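Lasso peptide isopeptidase AtxE2 (Asticcacaulis excentricus, PDB 5TXE) hydrolyses the isopeptide bond of the lasso peptides astexin-2 and astexin-3, recognising their threaded shape and converting them to linear peptides. Local coordinates at residues His140-Arg145 and Val151-Ala156; Ser491-Arg496 and Trp586-Phe591. The protein carries 1 engineered substitution. All blocks are in the same frame, centred on the assembly; numbering follows the deposited sequence.

Contact 1 of 2, residues His140-Arg145 and Val151-Ala156; sequences HLAYLR and VRVWRA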
loop_
_atom_site.group_PDB
_atom_site.type_symbol
_atom_site.label_atom_id
_atom_site.label_comp_id
_atom_site.label_asym_id
_atom_site.label_seq_id
_atom_site.Cartn_x
_atom_site.Cartn_y
_atom_site.Cartn_z
ATOM N N HIS A 140 20.079 4.602 23.028
ATOM C CA HIS A 140 20.308 5.016 21.651
ATOM C C HIS A 140 19.445 4.199 20.707
ATOM O O HIS A 140 18.998 3.106 21.065
ATOM C CB HIS A 140 21.748 4.803 21.270
ATOM C CG HIS A 140 22.675 5.689 22.014
ATOM N ND1 HIS A 140 23.147 5.383 23.276
ATOM C CD2 HIS A 140 23.173 6.910 21.703
ATOM C CE1 HIS A 140 23.920 6.369 23.694
ATOM N NE2 HIS A 140 23.956 7.304 22.756
ATOM N N LEU A 141 19.197 4.776 19.539
ATOM C CA LEU A 141 18.525 4.150 18.474
ATOM C C LEU A 141 19.513 3.980 17.351
ATOM O O LEU A 141 20.376 4.808 17.154
ATOM C CB LEU A 141 17.366 5.031 18.017
ATOM C CG LEU A 141 16.242 5.372 18.975
ATOM C CD1 LEU A 141 15.177 6.218 18.285
ATOM C CD2 LEU A 141 15.598 4.096 19.456
ATOM N N ALA A 142 19.373 2.887 16.609
ATOM C CA ALA A 142 20.019 2.710 15.305
ATOM C C ALA A 142 18.918 2.432 14.261
ATOM O O ALA A 142 17.930 1.761 14.565
ATOM C CB ALA A 142 20.976 1.563 15.326
ATOM N N TYR A 143 19.099 2.961 13.051
ATOM C CA TYR A 143 18.060 2.903 12.023
ATOM C C TYR A 143 18.694 3.284 10.720
ATOM O O TYR A 143 19.769 3.913 10.688
ATOM C CB TYR A 143 16.903 3.845 12.346
ATOM C CG TYR A 143 17.318 5.285 12.556
ATOM C CD1 TYR A 143 17.774 5.702 13.783
ATOM C CD2 TYR A 143 17.274 6.237 11.522
ATOM C CE1 TYR A 143 18.181 7.007 13.998
ATOM C CE2 TYR A 143 17.710 7.548 11.732
ATOM C CZ TYR A 143 18.166 7.916 12.976
ATOM O OH TYR A 143 18.604 9.170 13.265
ATOM N N LEU A 144 18.059 2.871 9.632
ATOM C CA LEU A 144 18.491 3.247 8.290
ATOM C C LEU A 144 17.998 4.645 7.892
ATOM O O LEU A 144 16.918 5.062 8.292
ATOM C CB LEU A 144 17.935 2.254 7.264
ATOM C CG LEU A 144 18.247 0.781 7.535
ATOM C CD1 LEU A 144 17.605 -0.052 6.445
ATOM C CD2 LEU A 144 19.736 0.562 7.593
ATOM N N ARG A 145 18.815 5.351 7.129
ATOM C CA ARG A 145 18.483 6.677 6.644
ATOM C C ARG A 145 19.326 6.998 5.460
ATOM O O ARG A 145 20.532 6.720 5.425
ATOM C CB ARG A 145 18.682 7.716 7.741
ATOM C CG ARG A 145 18.909 9.119 7.211
ATOM C CD ARG A 145 18.942 10.205 8.277
ATOM N NE ARG A 145 19.394 11.459 7.679
ATOM C CZ ARG A 145 19.360 12.659 8.276
ATOM N NH1 ARG A 145 19.006 12.804 9.562
ATOM N NH2 ARG A 145 19.743 13.714 7.568
ATOM N N VAL A 151 22.107 4.785 1.521
ATOM C CA VAL A 151 21.533 4.379 2.808
ATOM C C VAL A 151 22.636 3.993 3.824
ATOM O O VAL A 151 23.433 3.068 3.626
ATOM C CB VAL A 151 20.625 3.171 2.635
ATOM C CG1 VAL A 151 20.002 2.796 3.965
ATOM C CG2 VAL A 151 19.523 3.511 1.630
ATOM N N ARG A 152 22.616 4.692 4.924
ATOM C CA ARG A 152 23.589 4.482 6.003
ATOM C C ARG A 152 22.840 4.083 7.277
ATOM O O ARG A 152 21.620 4.271 7.373
ATOM C CB ARG A 152 24.279 5.795 6.289
ATOM C CG ARG A 152 25.074 6.347 5.112
ATOM C CD ARG A 152 25.772 7.676 5.473
ATOM N NE ARG A 152 26.469 8.201 4.313
ATOM C CZ ARG A 152 25.885 8.779 3.264
ATOM N NH1 ARG A 152 24.572 8.943 3.178
ATOM N NH2 ARG A 152 26.634 9.147 2.268
ATOM N N VAL A 153 23.574 3.606 8.268
ATOM C CA VAL A 153 23.019 3.455 9.614
ATOM C C VAL A 153 23.336 4.715 10.413
ATOM O O VAL A 153 24.496 5.161 10.461
ATOM C CB VAL A 153 23.597 2.246 10.350
ATOM C CG1 VAL A 153 22.995 2.190 11.727
ATOM C CG2 VAL A 153 23.292 0.970 9.587
ATOM N N TRP A 154 22.312 5.262 11.032
ATOM C CA TRP A 154 22.467 6.369 11.889
ATOM C C TRP A 154 22.213 5.903 13.323
ATOM O O TRP A 154 21.495 4.947 13.557
ATOM C CB TRP A 154 21.490 7.517 11.538
ATOM C CG TRP A 154 21.903 8.332 10.306
ATOM C CD1 TRP A 154 22.154 7.844 9.079
ATOM C CD2 TRP A 154 22.097 9.740 10.227
ATOM N NE1 TRP A 154 22.513 8.858 8.229
ATOM C CE2 TRP A 154 22.467 10.037 8.906
ATOM C CE3 TRP A 154 21.984 10.792 11.152
ATOM C CZ2 TRP A 154 22.710 11.339 8.461
ATOM C CZ3 TRP A 154 22.268 12.091 10.717
ATOM C CH2 TRP A 154 22.646 12.343 9.388
ATOM N N ARG A 155 22.805 6.640 14.254
ATOM C CA ARG A 155 22.661 6.435 15.685
ATOM C C ARG A 155 22.191 7.693 16.332
ATOM O O ARG A 155 22.769 8.731 16.120
ATOM C CB ARG A 155 24.013 6.061 16.246
ATOM C CG ARG A 155 24.030 5.907 17.756
ATOM C CD ARG A 155 25.423 5.478 18.115
ATOM N NE ARG A 155 25.560 5.332 19.544
ATOM C CZ ARG A 155 26.018 6.284 20.339
ATOM N NH1 ARG A 155 26.394 7.458 19.827
ATOM N NH2 ARG A 155 26.094 6.061 21.652
ATOM N N ALA A 156 21.130 7.627 17.093
ATOM C CA ALA A 156 20.558 8.802 17.720
ATOM C C ALA A 156 20.485 8.634 19.257
ATOM O O ALA A 156 20.131 7.573 19.745
ATOM C CB ALA A 156 19.162 9.067 17.195
HETATM O O HOH W 1 22.463 8.681 5.208
#
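The carbonyl oxygen of R145 is gripped twice, by the backbone N of R152 at 3.0 Å and by a water that donates to R145 O at 2.8 Å. That water also accepts from R152 NH1 and, at 3.0 Å, from W154 NE1, so one solvent molecule ties a backbone carbonyl to two side chains of the facing strand. R145 runs extended from CG to NE, with CG anti to its N (chi1 157°), which carries the whole chain across the indole of W154. CD lies over the five-membered ring, and CZ lies 3.7 Å from the centroid of the six-membered ring, a cation-pi stack with planes only 3° apart. Salt bridges to D147 and D103 probably help fix the guanidinium in that plane. Nearer the backbone, W154 CB sits over the face of the Y143 ring, 4.0 Å from its centroid, while A156 CB meets the same ring at its edge; the hydroxyl of Y143 reaches D103. The two strands form a beta hairpin, the middle pair of a four-stranded antiparallel sheet, consistent with a blade of the beta-propeller seen in prolyl oligopeptidases. Its hydrogen-bonded pairs are L141 with A156, Y143 with W154 and R145 with R152. On the reverse face, L144 CD2 touches V153 CG2 at 4.1 Å, and A142, L144 and V153 pack against strand 173-178 of the next sheet. At the far end of the hairpin, the R155 guanidinium lies nearly flat on the H140 imidazole, centres 3.5 Å apart and planes 20° apart.

Contact 2 of 2, residues Ser491-Arg496 and Trp586-Phe591; sequences SNWRNR and WAATSF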
loop_
_atom_site.group_PDB
_atom_site.type_symbol
_atom_site.label_atom_id
_atom_site.label_comp_id
_atom_site.label_asym_id
_atom_site.label_seq_id
_atom_site.Cartn_x
_atom_site.Cartn_y
_atom_site.Cartn_z
ATOM N N SER A 491 -9.049 -16.070 -16.156
ATOM C CA SER A 491 -9.625 -16.858 -17.211
ATOM C C SER A 491 -10.896 -16.185 -17.650
ATOM O O SER A 491 -11.844 -16.018 -16.861
ATOM C CB SER A 491 -9.952 -18.265 -16.722
ATOM O OG SER A 491 -10.782 -18.853 -17.680
ATOM N N ASN A 492 -10.922 -15.749 -18.902
ATOM C CA ASN A 492 -12.107 -15.058 -19.444
ATOM C C ASN A 492 -12.474 -13.791 -18.673
ATOM O O ASN A 492 -13.646 -13.353 -18.656
ATOM C CB ASN A 492 -13.292 -16.042 -19.517
ATOM C CG ASN A 492 -13.061 -17.111 -20.569
ATOM O OD1 ASN A 492 -12.819 -16.797 -21.731
ATOM N ND2 ASN A 492 -13.033 -18.374 -20.143
ATOM N N TRP A 493 -11.468 -13.239 -17.992
ATOM C CA TRP A 493 -11.663 -12.079 -17.172
ATOM C C TRP A 493 -12.807 -12.245 -16.149
ATOM O O TRP A 493 -13.496 -11.304 -15.818
ATOM C CB TRP A 493 -11.938 -10.875 -18.069
ATOM C CG TRP A 493 -10.742 -10.501 -18.964
ATOM C CD1 TRP A 493 -10.568 -10.793 -20.300
ATOM C CD2 TRP A 493 -9.580 -9.774 -18.566
ATOM N NE1 TRP A 493 -9.390 -10.259 -20.745
ATOM C CE2 TRP A 493 -8.760 -9.650 -19.692
ATOM C CE3 TRP A 493 -9.173 -9.198 -17.371
ATOM C CZ2 TRP A 493 -7.566 -8.981 -19.651
ATOM C CZ3 TRP A 493 -7.969 -8.536 -17.328
ATOM C CH2 TRP A 493 -7.193 -8.426 -18.461
ATOM N N ARG A 494 -12.975 -13.443 -15.620
ATOM C CA ARG A 494 -14.109 -13.728 -14.731
ATOM C C ARG A 494 -14.100 -12.806 -13.522
ATOM O O ARG A 494 -15.094 -12.187 -13.235
ATOM C CB ARG A 494 -14.139 -15.234 -14.317
ATOM C CG ARG A 494 -14.731 -16.169 -15.404
ATOM C CD ARG A 494 -14.507 -17.701 -15.175
ATOM N NE ARG A 494 -15.247 -18.120 -13.969
ATOM C CZ ARG A 494 -15.771 -19.329 -13.737
ATOM N NH1 ARG A 494 -15.673 -20.320 -14.613
ATOM N NH2 ARG A 494 -16.417 -19.538 -12.601
ATOM N N ASN A 495 -12.954 -12.642 -12.843
ATOM C CA ASN A 495 -12.954 -11.765 -11.691
ATOM C C ASN A 495 -13.119 -10.281 -12.041
ATOM O O ASN A 495 -13.701 -9.530 -11.268
ATOM C CB ASN A 495 -11.721 -11.962 -10.800
ATOM C CG ASN A 495 -11.920 -11.332 -9.411
ATOM O OD1 ASN A 495 -12.983 -11.480 -8.804
ATOM N ND2 ASN A 495 -10.927 -10.621 -8.933
ATOM N N ARG A 496 -12.637 -9.857 -13.197
ATOM C CA ARG A 496 -12.807 -8.498 -13.544
ATOM C C ARG A 496 -14.244 -8.200 -13.726
ATOM O O ARG A 496 -14.704 -7.093 -13.381
ATOM C CB ARG A 496 -12.093 -8.182 -14.858
ATOM C CG ARG A 496 -11.399 -6.864 -14.842
ATOM C CD ARG A 496 -10.154 -7.150 -14.042
ATOM N NE ARG A 496 -9.886 -6.177 -13.089
ATOM C CZ ARG A 496 -8.860 -6.224 -12.266
ATOM N NH1 ARG A 496 -8.004 -7.218 -12.303
ATOM N NH2 ARG A 496 -8.681 -5.231 -11.431
ATOM N N TRP A 586 -7.000 -10.055 -25.083
ATOM C CA TRP A 586 -6.827 -8.612 -25.026
ATOM C C TRP A 586 -8.026 -7.794 -25.517
ATOM O O TRP A 586 -8.128 -6.598 -25.248
ATOM C CB TRP A 586 -5.542 -8.267 -25.810
ATOM C CG TRP A 586 -4.294 -8.903 -25.186
ATOM C CD1 TRP A 586 -3.468 -9.882 -25.733
ATOM C CD2 TRP A 586 -3.787 -8.635 -23.877
ATOM N NE1 TRP A 586 -2.492 -10.225 -24.817
ATOM C CE2 TRP A 586 -2.652 -9.462 -23.685
ATOM C CE3 TRP A 586 -4.176 -7.774 -22.861
ATOM C CZ2 TRP A 586 -1.919 -9.444 -22.513
ATOM C CZ3 TRP A 586 -3.456 -7.744 -21.700
ATOM C CH2 TRP A 586 -2.333 -8.588 -21.524
ATOM N N ALA A 587 -8.960 -8.407 -26.228
ATOM C CA ALA A 587 -10.111 -7.667 -26.769
ATOM C C ALA A 587 -10.979 -7.028 -25.709
ATOM O O ALA A 587 -11.652 -6.012 -25.955
ATOM C CB ALA A 587 -10.967 -8.623 -27.580
ATOM N N ALA A 588 -10.952 -7.581 -24.504
ATOM C CA ALA A 588 -11.760 -7.006 -23.425
ATOM C C ALA A 588 -11.153 -5.784 -22.787
ATOM O O ALA A 588 -11.842 -5.105 -22.024
ATOM C CB ALA A 588 -11.938 -8.066 -22.350
ATOM N N THR A 589 -9.854 -5.528 -23.026
ATOM C CA THR A 589 -9.161 -4.422 -22.328
ATOM C C THR A 589 -8.248 -3.500 -23.165
ATOM O O THR A 589 -7.967 -2.417 -22.707
ATOM C CB THR A 589 -8.249 -4.926 -21.196
ATOM O OG1 THR A 589 -7.254 -5.804 -21.745
ATOM C CG2 THR A 589 -9.032 -5.660 -20.113
ATOM N N SER A 590 -7.824 -3.905 -24.359
ATOM C CA SER A 590 -6.876 -3.134 -25.139
ATOM C C SER A 590 -7.526 -1.888 -25.691
ATOM O O SER A 590 -8.564 -1.967 -26.366
ATOM C CB SER A 590 -6.272 -3.934 -26.274
ATOM O OG SER A 590 -5.762 -3.034 -27.247
ATOM N N PHE A 591 -6.916 -0.739 -25.399
ATOM C CA PHE A 591 -7.371 0.507 -26.007
ATOM C C PHE A 591 -6.988 0.644 -27.481
ATOM O O PHE A 591 -7.634 1.385 -28.229
ATOM C CB PHE A 591 -6.870 1.733 -25.233
ATOM C CG PHE A 591 -7.554 1.957 -23.915
ATOM C CD1 PHE A 591 -8.647 1.219 -23.517
ATOM C CD2 PHE A 591 -7.092 2.933 -23.078
ATOM C CE1 PHE A 591 -9.273 1.489 -22.306
ATOM C CE2 PHE A 591 -7.677 3.179 -21.856
ATOM C CZ PHE A 591 -8.773 2.467 -21.465
#
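W493 and T589 make the tight part of this small contact, which buries 172 Å² in all. The methyl CG2 of T589 stands over one face of the indole, 3.9 Å from the centroid of the W493 six-membered ring and 20° off its normal, a CH-pi contact displaced toward the CZ2 and CH2 rim. With OG1 lodged between the backbone N and the carbonyl carbon (chi1 60°), the threonine presents its methyl to the ring while the hydroxyl is held by the carbonyl of T553. At the pyrrole end, A588 CB meets W493 CD1 at 3.7 Å and lies equally near NE1, approaching obliquely. The indole N-H is satisfied by the carbonyl of F585, whose ring also stacks on W493, so the indole is fixed by one polar bond as well as by packing. The T589 methyl is presented from a tight turn: W586 O accepts from both T589 N, at 3.0 Å, and S590 N, at 2.9 Å. Away from the indole the contact slackens quickly. A588 is partly exposed, and the flanking N492 and A587 lie at the surface without meeting across the contact. W493 takes a left-handed helical backbone at the N-cap position, in the short link between helices 482-490 and 494-512. Its indole thus joins the start of helix 494-512 to the loop leading into helix 591-594. Beside them runs helix 528-539, whose F535 touches both T589 and R496 and whose D528 forms a salt bridge with R496.

In the fold
Contact 1 comes first along the chain and closes well before contact 2 opens. Their centres are 47 Å apart, on opposite sides of the centre of the chain, with nearest atoms about 32 Å apart; they share no strand, helix or sheet. Contact 1 joins neighbouring strands of one small antiparallel sheet, consistent with a propeller blade. Contact 2 bridges about 90 residues within the alpha/beta-hydrolase part, linking helix and loop segments beside the mixed eight-stranded sheet. Both lie away from the annotated sites, although helix 528-539, beside contact 2, directly follows the engineered A527 at the nucleophile position. Each is thus local to its own part of the chain, the first in the probable propeller, the second in the hydrolase domain.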